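Local coordinates for protein beta-porphyranase A (Bacteroides plebeius, PDB 4AW7) that cleaves the sulfated red-algal polysaccharide porphyran at beta-1,4 linkages between D-galactose and L-galactose-6-sulfate, releasing mostly disaccharides, at residues Asp381-Ala386 against Asp398-Asn403; Gln405-Asn410 against Ile448-Asn453; Val421-Leu426 against Gln454-Val459; Asn535-Gly540 against Met550-Phe555. One frame throughout, in Å; residues are numbered along the deposited sequence. Where two conformers were deposited one is given.

Interaction 1. Residues Asp381-Ala386 against Asp398-Asn403; sequences DIQVQA and DNLDDN. With CA (calcium ion), chain C.
Q383 and D398 face each other as an antiparallel hydrogen-bonded pair, with Q383 N to D398 O and D398 N to Q383 O both at 2.9 Å. A third backbone bond, L400 N to D381 O at 2.8 Å, extends the ladder past the end of the hairpin strands. Side-chain polarity follows the same pairing: Q383 NE2 donates to D398 OD2 (3.0 Å), meeting it on the anti side, with amide and carboxylate planes 50° apart. H299 joins both groups, its ND1 at D398 OD2 and its carbonyl at Q383 NE2. Apolar contact comes from L400, whose CD1 lies 3.4 Å from Q383 CD as the two side chains cross nearly at right angles. On the other side of the sheet, I382 CD1 touches the N399 amide, whose OD1 closes an Asx turn onto D401 N. The ionic part is D381, which chelates calcium through OD1 (2.5 Å) and OD2 (2.6 Å). The D401 carboxylate stacks on it, planes 2° apart; water 1 joins their OD2 atoms, weakly at D401, where Q405 NE2 also donates. D401 OD1 holds calcium-bound water 2, so the cation would be expected to lower the cost of two neighbouring carboxylates.

Interaction 2. Residues Gln405-Asn410 against Ile448-Asn453; sequences QTVYLN and ISIVPN
I448 pairs with V407, and its side chain reaches along the sheet to L409. From the root outwards, I448 CB sits 4.0 Å from V407 O, over the backbone bond in which I448 N donates to that same oxygen. At CG1, placed anti to the carbonyl carbon (chi1 -63°), the chain makes its tightest side-chain contact: L409 CD1 is 3.5 Å from I448 CG1, with L409 CG a little farther off. The terminal I448 CD1 meets L409 CD1 again at 4.1 Å, so the leucine end crosses the outer part of the isoleucine at a slant. The CG2 branch of I448 touches I456 of strand 454-462.

On the same face, V407 CG2 approaches I450 CG2 at 4.1 Å, and L397 of strand 392-399 touches both L409 and I450 from within the fold. The opposite face carries T406 and S449, a solvent-exposed non-hydrogen-bonded pair with little side-chain contact. Four backbone bonds hold the register. V407 N to I448 O is the shortest, at 2.7 Å, and nearly straight (173° at the proton); Q405 and I450 exchange the outer pair, with Q405 N to I450 O at 3.0 Å. Beyond that end, Q405 NE2 bonds D401 OD2. The chemistry is therefore two-sided: aliphatic groups pack on the inner face, the hydroxyl-bearing T406 and S449 lie on the exposed one, and the ladder pairs the N and O atoms of Q405, V407, I448 and I450.

Interaction 3. Residues Val421-Leu426 against Gln454-Val459; sequences VTKRSL and QTIVLV
V459 O accepts from T422 N at 2.8 Å, takes a CA-H contact from V421, and accepts a further hydrogen bond from water 5 at 3.0 Å; the same water reaches T422 OG1, which is also bonded to N440 OD1. From this oxygen the ladder runs from T422-V459 to L426-T455. R424 N to V457 O is its shortest bond (2.7 Å), and L426 exchanges two bonds with T455 at the far end. The strand axes lie 4.7 Å apart at 163°, as in a regular antiparallel pair.

R424, extended from CG to NE on the face it shares with V459, brings one face of its guanidinium against V459 CG2, 3.4 Å from the plane and toward the rim. NH1 donates to the carbonyls of L364 and K366, so the arginine also ties the strand to the end of helix 359-365 and what follows it.

On the opposite face, the one carrying S425, Q454 NE2 donates to S425 OG at 2.8 Å, the hydroxyl lying 10° from the amide plane. S425 OG is anti to its own N (chi1 172°), which turns it to the glutamine, while Q454 OE1 is engaged by V451 N. Nearby, K423 CB packs on L458 CD2 at 3.9 Å. Strand 454-462 has 421-429 on one flank and 392-399 on the other, making this an interior strand of the sheet in a beta-sandwich domain.

Interaction 4. Residues Asn535-Gly540 against Met550-Phe555; sequences NWKGYG and MIEVPF. With CA (calcium ion), chain C.
W536 takes the crowded position at chi1 53°, CG between its N and carbonyl carbon, which swings the indole against I551: W536 CE3 is 3.9 Å from I551 CD1, approached obliquely. K537 is extended until chi4, where a turn to -75° brings its end beside E552. There K537 CE meets M550 CE at 3.9 Å, and NZ forms a long salt bridge of 3.6 Å with E552 OE1; since E552 has two conformers, that ion pair is best read as provisional.

No direct hydrogen bond joins the segments, and water fills that role. Water 8 accepts from K537 N and donates to M550 O at 2.7 Å, while water 7 donates to both N535 O and E552 O. The indole is fixed at its other end by W536 NE1 donating to Y539 O (2.9 Å), with that oxygen 15° from the ring plane, and F547 packs against it edge-to-face.

The same loop directs three oxygens at the calcium: N535 OD1 at 2.4 Å, W536 O at 2.5 Å and G538 O at 2.4 Å. Three waters and both carboxylate oxygens of D381 complete eight ligands. The loop between strand 528-530 and strand 546-555 thus forms most of the protein part of an eight-coordinate calcium site, combining two backbone carbonyls, side-chain oxygens and three waters, beside strand 546-555, outermost in a five-stranded mixed sheet.

In the fold
Interactions 1, 2 and 3 belong to one sheet. Interactions 1 and 2, centres 8 Å apart, probably bond through N399 ND2 and I450 O (2.9 Å); interactions 1 and 3 probably do so through D398 OD1 and T455 OG1 (2.8 Å). I448 CG2 meets I456 CD1 at 3.5 Å, joining interactions 2 and 3 by packing. Calcium links interaction 1 to interaction 4, centres 12 Å apart, where D381 OD1 probably accepts from G538 N at 2.8 Å; the ion joins the loop leading into strand 382-389 to the loop before strand 546-555, in different family regions. All four lie away from the substrate cleft, with its inferred catalytic pair E146 and E272 in the parallel-stranded catalytic domain.

Interaction 1. Residues Asp381-Ala386 against Asp398-Asn403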
# COMPACT_ATOMS: atom_id res chain seq x y z
N ASP A 381 -12.78 -7.18 -10.77
CA ASP A 381 -11.46 -7.48 -11.29
C ASP A 381 -10.90 -6.40 -12.18
O ASP A 381 -9.68 -6.44 -12.43
CB ASP A 381 -11.46 -8.80 -12.05
CG ASP A 381 -11.73 -9.96 -11.16
OD1 ASP A 381 -11.06 -10.07 -10.11
OD2 ASP A 381 -12.55 -10.85 -11.48
N ILE A 382 -11.73 -5.47 -12.66
CA ILE A 382 -11.23 -4.40 -13.51
C ILE A 382 -11.14 -3.16 -12.62
O ILE A 382 -12.14 -2.54 -12.24
CB ILE A 382 -12.14 -4.16 -14.71
CG1 ILE A 382 -12.26 -5.41 -15.54
CG2 ILE A 382 -11.67 -2.97 -15.52
CD1 ILE A 382 -10.96 -5.97 -16.08
N GLN A 383 -9.92 -2.80 -12.25
CA GLN A 383 -9.67 -1.63 -11.41
C GLN A 383 -9.55 -0.41 -12.31
O GLN A 383 -8.92 -0.48 -13.37
CB GLN A 383 -8.36 -1.81 -10.59
CG GLN A 383 -8.24 -3.17 -9.90
CD GLN A 383 -7.13 -3.20 -8.85
OE1 GLN A 383 -7.35 -2.87 -7.68
NE2 GLN A 383 -5.90 -3.50 -9.28
N VAL A 384 -10.15 0.70 -11.90
CA VAL A 384 -10.23 1.90 -12.71
C VAL A 384 -9.86 3.13 -11.92
O VAL A 384 -10.17 3.24 -10.74
CB VAL A 384 -11.63 2.06 -13.32
CG1 VAL A 384 -11.92 0.90 -14.27
CG2 VAL A 384 -12.69 2.18 -12.21
N GLN A 385 -9.18 4.06 -12.58
CA GLN A 385 -8.86 5.37 -12.04
C GLN A 385 -9.03 6.41 -13.12
O GLN A 385 -8.86 6.11 -14.30
CB GLN A 385 -7.41 5.41 -11.51
CG GLN A 385 -7.17 4.56 -10.31
CD GLN A 385 -7.77 5.11 -9.03
OE1 GLN A 385 -7.65 6.30 -8.76
NE2 GLN A 385 -8.39 4.26 -8.23
N ALA A 386 -9.34 7.64 -12.74
CA ALA A 386 -9.34 8.75 -13.70
C ALA A 386 -9.00 10.04 -12.99
O ALA A 386 -9.43 10.28 -11.86
CB ALA A 386 -10.72 8.88 -14.38
N ASP A 398 -6.78 -1.71 -14.95
CA ASP A 398 -5.94 -2.87 -14.60
C ASP A 398 -6.81 -4.12 -14.51
O ASP A 398 -7.91 -4.04 -13.98
CB ASP A 398 -5.26 -2.63 -13.24
CG ASP A 398 -4.31 -3.73 -12.85
OD1 ASP A 398 -3.35 -3.96 -13.58
OD2 ASP A 398 -4.54 -4.33 -11.78
N ASN A 399 -6.34 -5.23 -15.01
CA ASN A 399 -7.11 -6.49 -14.95
C ASN A 399 -6.50 -7.45 -13.93
O ASN A 399 -5.42 -7.99 -14.16
CB ASN A 399 -7.15 -7.13 -16.35
CG ASN A 399 -7.99 -8.40 -16.40
OD1 ASN A 399 -8.58 -8.79 -15.41
ND2 ASN A 399 -8.08 -8.99 -17.58
N LEU A 400 -7.21 -7.66 -12.83
CA LEU A 400 -6.82 -8.60 -11.78
C LEU A 400 -7.22 -10.05 -12.07
O LEU A 400 -6.84 -10.95 -11.30
CB LEU A 400 -7.44 -8.21 -10.44
CG LEU A 400 -6.96 -6.92 -9.77
CD1 LEU A 400 -7.97 -6.52 -8.70
CD2 LEU A 400 -5.58 -7.08 -9.18
N ASP A 401 -8.02 -10.27 -13.10
CA ASP A 401 -8.54 -11.62 -13.42
C ASP A 401 -7.52 -12.41 -14.18
O ASP A 401 -6.52 -11.90 -14.67
CB ASP A 401 -9.82 -11.49 -14.26
CG ASP A 401 -10.67 -12.74 -14.29
OD1 ASP A 401 -10.62 -13.59 -13.40
OD2 ASP A 401 -11.42 -12.85 -15.27
N ASP A 402 -7.82 -13.71 -14.34
CA ASP A 402 -6.94 -14.60 -15.08
C ASP A 402 -7.41 -14.86 -16.51
O ASP A 402 -6.74 -15.65 -17.21
CB ASP A 402 -6.70 -15.89 -14.28
CG ASP A 402 -5.97 -15.62 -13.00
OD1 ASP A 402 -4.95 -14.91 -13.05
OD2 ASP A 402 -6.46 -16.09 -11.97
N ASN A 403 -8.49 -14.20 -16.93
CA ASN A 403 -8.92 -14.21 -18.32
C ASN A 403 -8.89 -12.79 -18.87
O ASN A 403 -9.12 -11.84 -18.13
CB ASN A 403 -10.35 -14.76 -18.44
CG ASN A 403 -10.41 -16.28 -18.35
OD1 ASN A 403 -9.47 -16.96 -18.72
ND2 ASN A 403 -11.55 -16.82 -17.99
CA CA C . -12.13 -12.09 -9.22
O HOH W 1 -13.57 -11.03 -14.04
O HOH W 2 -10.49 -13.14 -10.71
O HOH W 3 -13.10 -14.21 -10.18
O HOH W 4 -12.87 -13.51 -7.41

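Interaction 2. Residues Gln405-Asn410 against Ile448-Asn453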
# COMPACT_ATOMS: atom_id res chain seq x y z
N GLN A 405 -10.57 -9.58 -20.48
CA GLN A 405 -11.91 -9.04 -20.28
C GLN A 405 -12.15 -7.89 -21.20
O GLN A 405 -11.24 -7.06 -21.44
CB GLN A 405 -12.09 -8.57 -18.84
CG GLN A 405 -12.05 -9.70 -17.80
CD GLN A 405 -13.16 -10.75 -17.96
OE1 GLN A 405 -14.17 -10.52 -18.64
NE2 GLN A 405 -12.95 -11.91 -17.38
N THR A 406 -13.35 -7.84 -21.79
CA THR A 406 -13.76 -6.71 -22.60
C THR A 406 -14.54 -5.75 -21.72
O THR A 406 -15.51 -6.15 -21.05
CB THR A 406 -14.61 -7.16 -23.84
OG1 THR A 406 -13.77 -7.94 -24.71
CG2 THR A 406 -15.16 -5.93 -24.61
N VAL A 407 -14.10 -4.50 -21.71
CA VAL A 407 -14.69 -3.46 -20.88
C VAL A 407 -15.28 -2.38 -21.78
O VAL A 407 -14.56 -1.72 -22.51
CB VAL A 407 -13.63 -2.85 -19.96
CG1 VAL A 407 -14.28 -1.86 -19.00
CG2 VAL A 407 -12.86 -3.95 -19.16
N TYR A 408 -16.59 -2.20 -21.69
CA TYR A 408 -17.26 -1.09 -22.38
C TYR A 408 -17.02 0.19 -21.62
O TYR A 408 -17.21 0.22 -20.42
CB TYR A 408 -18.74 -1.38 -22.53
CG TYR A 408 -18.97 -2.52 -23.49
CD1 TYR A 408 -18.96 -3.85 -23.06
CD2 TYR A 408 -19.16 -2.27 -24.85
CE1 TYR A 408 -19.16 -4.91 -23.96
CE2 TYR A 408 -19.35 -3.30 -25.74
CZ TYR A 408 -19.34 -4.62 -25.30
OH TYR A 408 -19.54 -5.64 -26.21
N LEU A 409 -16.56 1.21 -22.31
CA LEU A 409 -16.26 2.51 -21.72
C LEU A 409 -17.39 3.49 -22.00
O LEU A 409 -17.72 3.76 -23.18
CB LEU A 409 -14.98 3.04 -22.28
CG LEU A 409 -13.70 2.28 -22.13
CD1 LEU A 409 -12.56 3.13 -22.72
CD2 LEU A 409 -13.44 1.96 -20.66
N ASN A 410 -18.02 3.99 -20.94
CA ASN A 410 -19.21 4.80 -21.07
C ASN A 410 -18.91 6.21 -20.58
O ASN A 410 -18.19 6.40 -19.59
CB ASN A 410 -20.37 4.18 -20.27
CG ASN A 410 -20.84 2.83 -20.86
OD1 ASN A 410 -20.75 2.58 -22.07
ND2 ASN A 410 -21.33 1.96 -19.98
N ILE A 448 -12.67 -1.79 -24.64
CA ILE A 448 -11.23 -2.08 -24.46
C ILE A 448 -11.14 -3.55 -24.09
O ILE A 448 -11.89 -4.00 -23.23
CB ILE A 448 -10.62 -1.23 -23.24
CG1 ILE A 448 -10.72 0.26 -23.55
CG2 ILE A 448 -9.16 -1.67 -22.84
CD1 ILE A 448 -9.76 0.71 -24.54
N SER A 449 -10.24 -4.28 -24.72
CA SER A 449 -9.90 -5.60 -24.27
C SER A 449 -8.60 -5.45 -23.45
O SER A 449 -7.62 -4.77 -23.86
CB SER A 449 -9.75 -6.57 -25.44
OG SER A 449 -9.32 -7.83 -25.03
N ILE A 450 -8.62 -6.04 -22.26
CA ILE A 450 -7.48 -5.97 -21.35
C ILE A 450 -7.14 -7.37 -20.87
O ILE A 450 -8.01 -8.08 -20.35
CB ILE A 450 -7.73 -4.96 -20.23
CG1 ILE A 450 -6.48 -4.77 -19.37
CG2 ILE A 450 -8.96 -5.26 -19.42
CD1 ILE A 450 -6.63 -3.59 -18.38
N VAL A 451 -5.90 -7.78 -21.08
CA VAL A 451 -5.49 -9.11 -20.71
C VAL A 451 -4.93 -9.18 -19.27
O VAL A 451 -4.59 -8.15 -18.68
CB VAL A 451 -4.50 -9.72 -21.72
CG1 VAL A 451 -5.12 -9.73 -23.14
CG2 VAL A 451 -3.17 -9.09 -21.71
N PRO A 452 -4.85 -10.36 -18.69
CA PRO A 452 -4.25 -10.46 -17.33
C PRO A 452 -2.85 -9.87 -17.31
O PRO A 452 -2.09 -10.08 -18.24
CB PRO A 452 -4.24 -11.96 -17.04
CG PRO A 452 -5.38 -12.46 -17.85
CD PRO A 452 -5.40 -11.66 -19.11
N ASN A 453 -2.52 -9.12 -16.25
CA ASN A 453 -1.22 -8.48 -16.10
C ASN A 453 -0.90 -7.40 -17.12
O ASN A 453 0.25 -7.05 -17.34
CB ASN A 453 -0.11 -9.53 -15.99
CG ASN A 453 -0.32 -10.48 -14.84
OD1 ASN A 453 -0.72 -10.08 -13.75
ND2 ASN A 453 -0.16 -11.76 -15.10

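Interaction 3. Residues Val421-Leu426 against Gln454-Val459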
# COMPACT_ATOMS: atom_id res chain seq x y z
N VAL A 421 -6.47 11.32 -28.28
CA VAL A 421 -6.32 10.17 -27.39
C VAL A 421 -5.07 9.37 -27.73
O VAL A 421 -4.82 9.00 -28.89
CB VAL A 421 -7.57 9.26 -27.45
CG1 VAL A 421 -7.44 8.08 -26.49
CG2 VAL A 421 -8.87 10.06 -27.15
N THR A 422 -4.30 9.07 -26.68
CA THR A 422 -3.14 8.19 -26.76
C THR A 422 -3.34 7.04 -25.76
O THR A 422 -3.78 7.23 -24.62
CB THR A 422 -1.84 8.94 -26.52
OG1 THR A 422 -1.71 10.03 -27.46
CG2 THR A 422 -0.65 8.06 -26.61
N LYS A 423 -3.04 5.84 -26.20
CA LYS A 423 -3.16 4.66 -25.37
C LYS A 423 -1.78 4.16 -25.00
O LYS A 423 -0.98 3.79 -25.88
CB LYS A 423 -3.92 3.55 -26.10
CG LYS A 423 -4.04 2.31 -25.28
CD LYS A 423 -4.94 1.25 -25.88
CE LYS A 423 -4.42 0.76 -27.20
NZ LYS A 423 -3.24 -0.13 -27.11
N ARG A 424 -1.49 4.12 -23.70
CA ARG A 424 -0.31 3.44 -23.18
C ARG A 424 -0.70 2.08 -22.64
O ARG A 424 -1.69 1.94 -21.95
CB ARG A 424 0.29 4.25 -22.04
CG ARG A 424 0.57 5.73 -22.35
CD ARG A 424 1.01 6.45 -21.11
NE ARG A 424 1.25 7.86 -21.34
CZ ARG A 424 1.58 8.71 -20.38
NH1 ARG A 424 1.73 8.28 -19.14
NH2 ARG A 424 1.73 10.00 -20.63
N SER A 425 0.10 1.07 -22.93
CA SER A 425 -0.15 -0.29 -22.49
C SER A 425 1.13 -0.92 -21.97
O SER A 425 2.12 -0.93 -22.68
CB SER A 425 -0.67 -1.13 -23.64
OG SER A 425 -0.74 -2.47 -23.29
N LEU A 426 1.06 -1.49 -20.78
CA LEU A 426 2.16 -2.24 -20.19
C LEU A 426 1.65 -3.64 -19.87
O LEU A 426 0.82 -3.84 -18.97
CB LEU A 426 2.69 -1.54 -18.94
CG LEU A 426 4.03 -2.06 -18.40
CD1 LEU A 426 4.53 -1.09 -17.33
CD2 LEU A 426 3.97 -3.50 -17.89
N GLN A 454 -1.97 -6.86 -17.71
CA GLN A 454 -1.88 -5.69 -18.54
C GLN A 454 -2.56 -4.53 -17.81
O GLN A 454 -3.63 -4.69 -17.22
CB GLN A 454 -2.55 -5.91 -19.91
CG GLN A 454 -2.54 -4.70 -20.80
CD GLN A 454 -3.29 -4.93 -22.12
OE1 GLN A 454 -4.18 -5.74 -22.20
NE2 GLN A 454 -2.98 -4.11 -23.13
N THR A 455 -1.90 -3.38 -17.84
CA THR A 455 -2.43 -2.12 -17.35
C THR A 455 -2.40 -1.12 -18.50
O THR A 455 -1.38 -1.03 -19.21
CB THR A 455 -1.63 -1.62 -16.15
OG1 THR A 455 -1.52 -2.69 -15.20
CG2 THR A 455 -2.21 -0.38 -15.53
N ILE A 456 -3.47 -0.37 -18.65
CA ILE A 456 -3.63 0.60 -19.72
C ILE A 456 -3.83 1.99 -19.10
O ILE A 456 -4.60 2.15 -18.14
CB ILE A 456 -4.87 0.22 -20.63
CG1 ILE A 456 -4.57 -1.10 -21.38
CG2 ILE A 456 -5.26 1.32 -21.61
CD1 ILE A 456 -5.81 -1.79 -22.00
N VAL A 457 -3.19 2.99 -19.67
CA VAL A 457 -3.44 4.38 -19.35
C VAL A 457 -3.75 5.10 -20.66
O VAL A 457 -2.92 5.11 -21.59
CB VAL A 457 -2.23 5.03 -18.62
CG1 VAL A 457 -2.42 6.53 -18.46
CG2 VAL A 457 -1.99 4.38 -17.28
N LEU A 458 -4.95 5.63 -20.73
CA LEU A 458 -5.38 6.50 -21.82
C LEU A 458 -5.15 7.95 -21.42
O LEU A 458 -5.48 8.35 -20.30
CB LEU A 458 -6.86 6.28 -22.07
CG LEU A 458 -7.27 4.90 -22.57
CD1 LEU A 458 -8.75 4.64 -22.35
CD2 LEU A 458 -6.96 4.76 -24.03
N VAL A 459 -4.55 8.71 -22.33
CA VAL A 459 -4.23 10.12 -22.12
C VAL A 459 -4.94 10.88 -23.22
O VAL A 459 -4.85 10.51 -24.40
CB VAL A 459 -2.73 10.39 -22.15
CG1 VAL A 459 -2.43 11.90 -21.86
CG2 VAL A 459 -2.01 9.46 -21.22
O HOH W 5 -2.81 12.13 -25.89
O HOH W 6 0.96 -4.50 -15.56

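Interaction 4. Residues Asn535-Gly540 against Met550-Phe555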
# COMPACT_ATOMS: atom_id res chain seq x y z
N ASN A 535 -18.19 -12.58 -7.31
CA ASN A 535 -16.85 -12.16 -7.68
C ASN A 535 -16.34 -11.10 -6.72
O ASN A 535 -17.11 -10.37 -6.10
CB ASN A 535 -16.90 -11.59 -9.12
CG ASN A 535 -15.53 -11.43 -9.74
OD1 ASN A 535 -14.54 -12.00 -9.27
ND2 ASN A 535 -15.47 -10.67 -10.83
N TRP A 536 -15.02 -11.05 -6.59
CA TRP A 536 -14.28 -10.08 -5.79
C TRP A 536 -12.97 -9.76 -6.51
O TRP A 536 -12.64 -10.36 -7.51
CB TRP A 536 -14.02 -10.58 -4.36
CG TRP A 536 -13.38 -11.90 -4.32
CD1 TRP A 536 -12.05 -12.17 -4.47
CD2 TRP A 536 -14.02 -13.16 -4.12
NE1 TRP A 536 -11.82 -13.52 -4.38
CE2 TRP A 536 -13.02 -14.15 -4.19
CE3 TRP A 536 -15.35 -13.55 -3.95
CZ2 TRP A 536 -13.31 -15.51 -4.06
CZ3 TRP A 536 -15.62 -14.91 -3.79
CH2 TRP A 536 -14.60 -15.87 -3.84
N LYS A 537 -12.24 -8.79 -5.98
CA LYS A 537 -11.01 -8.35 -6.62
C LYS A 537 -9.97 -9.47 -6.64
O LYS A 537 -9.54 -9.99 -5.59
CB LYS A 537 -10.43 -7.15 -5.87
CG LYS A 537 -11.30 -5.91 -5.93
CD LYS A 537 -10.81 -4.90 -4.90
CE LYS A 537 -11.75 -3.74 -4.60
NZ LYS A 537 -11.73 -2.77 -5.71
N GLY A 538 -9.50 -9.80 -7.82
CA GLY A 538 -8.46 -10.80 -7.95
C GLY A 538 -8.97 -12.20 -7.75
O GLY A 538 -10.14 -12.52 -7.95
N TYR A 539 -8.03 -13.06 -7.43
CA TYR A 539 -8.25 -14.49 -7.57
C TYR A 539 -8.97 -15.13 -6.41
O TYR A 539 -9.25 -14.53 -5.38
CB TYR A 539 -6.96 -15.25 -7.91
CG TYR A 539 -6.06 -15.70 -6.79
CD1 TYR A 539 -5.77 -14.92 -5.70
CD2 TYR A 539 -5.54 -16.98 -6.82
CE1 TYR A 539 -4.92 -15.36 -4.67
CE2 TYR A 539 -4.71 -17.44 -5.81
CZ TYR A 539 -4.37 -16.62 -4.75
OH TYR A 539 -3.58 -17.06 -3.74
N GLY A 540 -9.32 -16.41 -6.62
CA GLY A 540 -10.15 -17.12 -5.70
C GLY A 540 -9.47 -17.64 -4.45
O GLY A 540 -10.15 -18.15 -3.59
N MET A 550 -11.41 -9.27 1.31
CA MET A 550 -12.47 -8.32 1.35
C MET A 550 -13.32 -8.48 0.09
O MET A 550 -12.81 -8.44 -1.03
CB MET A 550 -11.86 -6.91 1.42
CG MET A 550 -12.89 -5.77 1.61
SD MET A 550 -13.91 -5.32 0.17
CE MET A 550 -12.64 -4.73 -0.98
N ILE A 551 -14.62 -8.74 0.29
CA ILE A 551 -15.60 -8.88 -0.77
C ILE A 551 -16.49 -7.65 -0.71
O ILE A 551 -17.12 -7.40 0.32
CB ILE A 551 -16.40 -10.19 -0.62
CG1 ILE A 551 -15.48 -11.41 -0.66
CG2 ILE A 551 -17.48 -10.29 -1.72
CD1 ILE A 551 -16.13 -12.72 -0.25
N GLU A 552 -16.55 -6.90 -1.80
CA GLU A 552 -17.44 -5.74 -1.85
C GLU A 552 -18.86 -6.15 -2.14
O GLU A 552 -19.11 -7.01 -2.99
CB GLU A 552 -17.05 -4.81 -2.97
CG GLU A 552 -15.71 -4.19 -2.82
CD GLU A 552 -15.31 -3.44 -4.10
OE1 GLU A 552 -15.02 -4.06 -5.19
OE2 GLU A 552 -15.30 -2.19 -3.97
N VAL A 553 -19.78 -5.52 -1.45
CA VAL A 553 -21.21 -5.76 -1.68
C VAL A 553 -21.84 -4.39 -1.99
O VAL A 553 -22.21 -3.67 -1.07
CB VAL A 553 -21.85 -6.40 -0.46
CG1 VAL A 553 -23.34 -6.65 -0.70
CG2 VAL A 553 -21.11 -7.67 -0.07
N PRO A 554 -21.91 -4.03 -3.29
CA PRO A 554 -22.58 -2.77 -3.63
C PRO A 554 -24.05 -2.82 -3.36
O PRO A 554 -24.66 -3.86 -3.47
CB PRO A 554 -22.31 -2.58 -5.11
CG PRO A 554 -21.49 -3.71 -5.57
CD PRO A 554 -21.32 -4.69 -4.48
N PHE A 555 -24.64 -1.69 -2.98
CA PHE A 555 -26.08 -1.66 -2.78
C PHE A 555 -26.57 -0.23 -2.98
O PHE A 555 -25.79 0.71 -3.04
CB PHE A 555 -26.45 -2.23 -1.40
CG PHE A 555 -25.88 -1.46 -0.25
CD1 PHE A 555 -26.50 -0.33 0.24
CD2 PHE A 555 -24.67 -1.84 0.35
CE1 PHE A 555 -25.97 0.39 1.27
CE2 PHE A 555 -24.15 -1.13 1.38
CZ PHE A 555 -24.78 -0.00 1.86
CA CA C . -12.13 -12.09 -9.22
O HOH W 7 -17.45 -7.86 -5.06
O HOH W 4 -12.87 -13.51 -7.41
O HOH W 8 -12.71 -7.45 -3.50
O HOH W 9 -13.56 -0.77 -4.93
O HOH W 2 -10.49 -13.14 -10.71
O HOH W 3 -13.10 -14.21 -10.18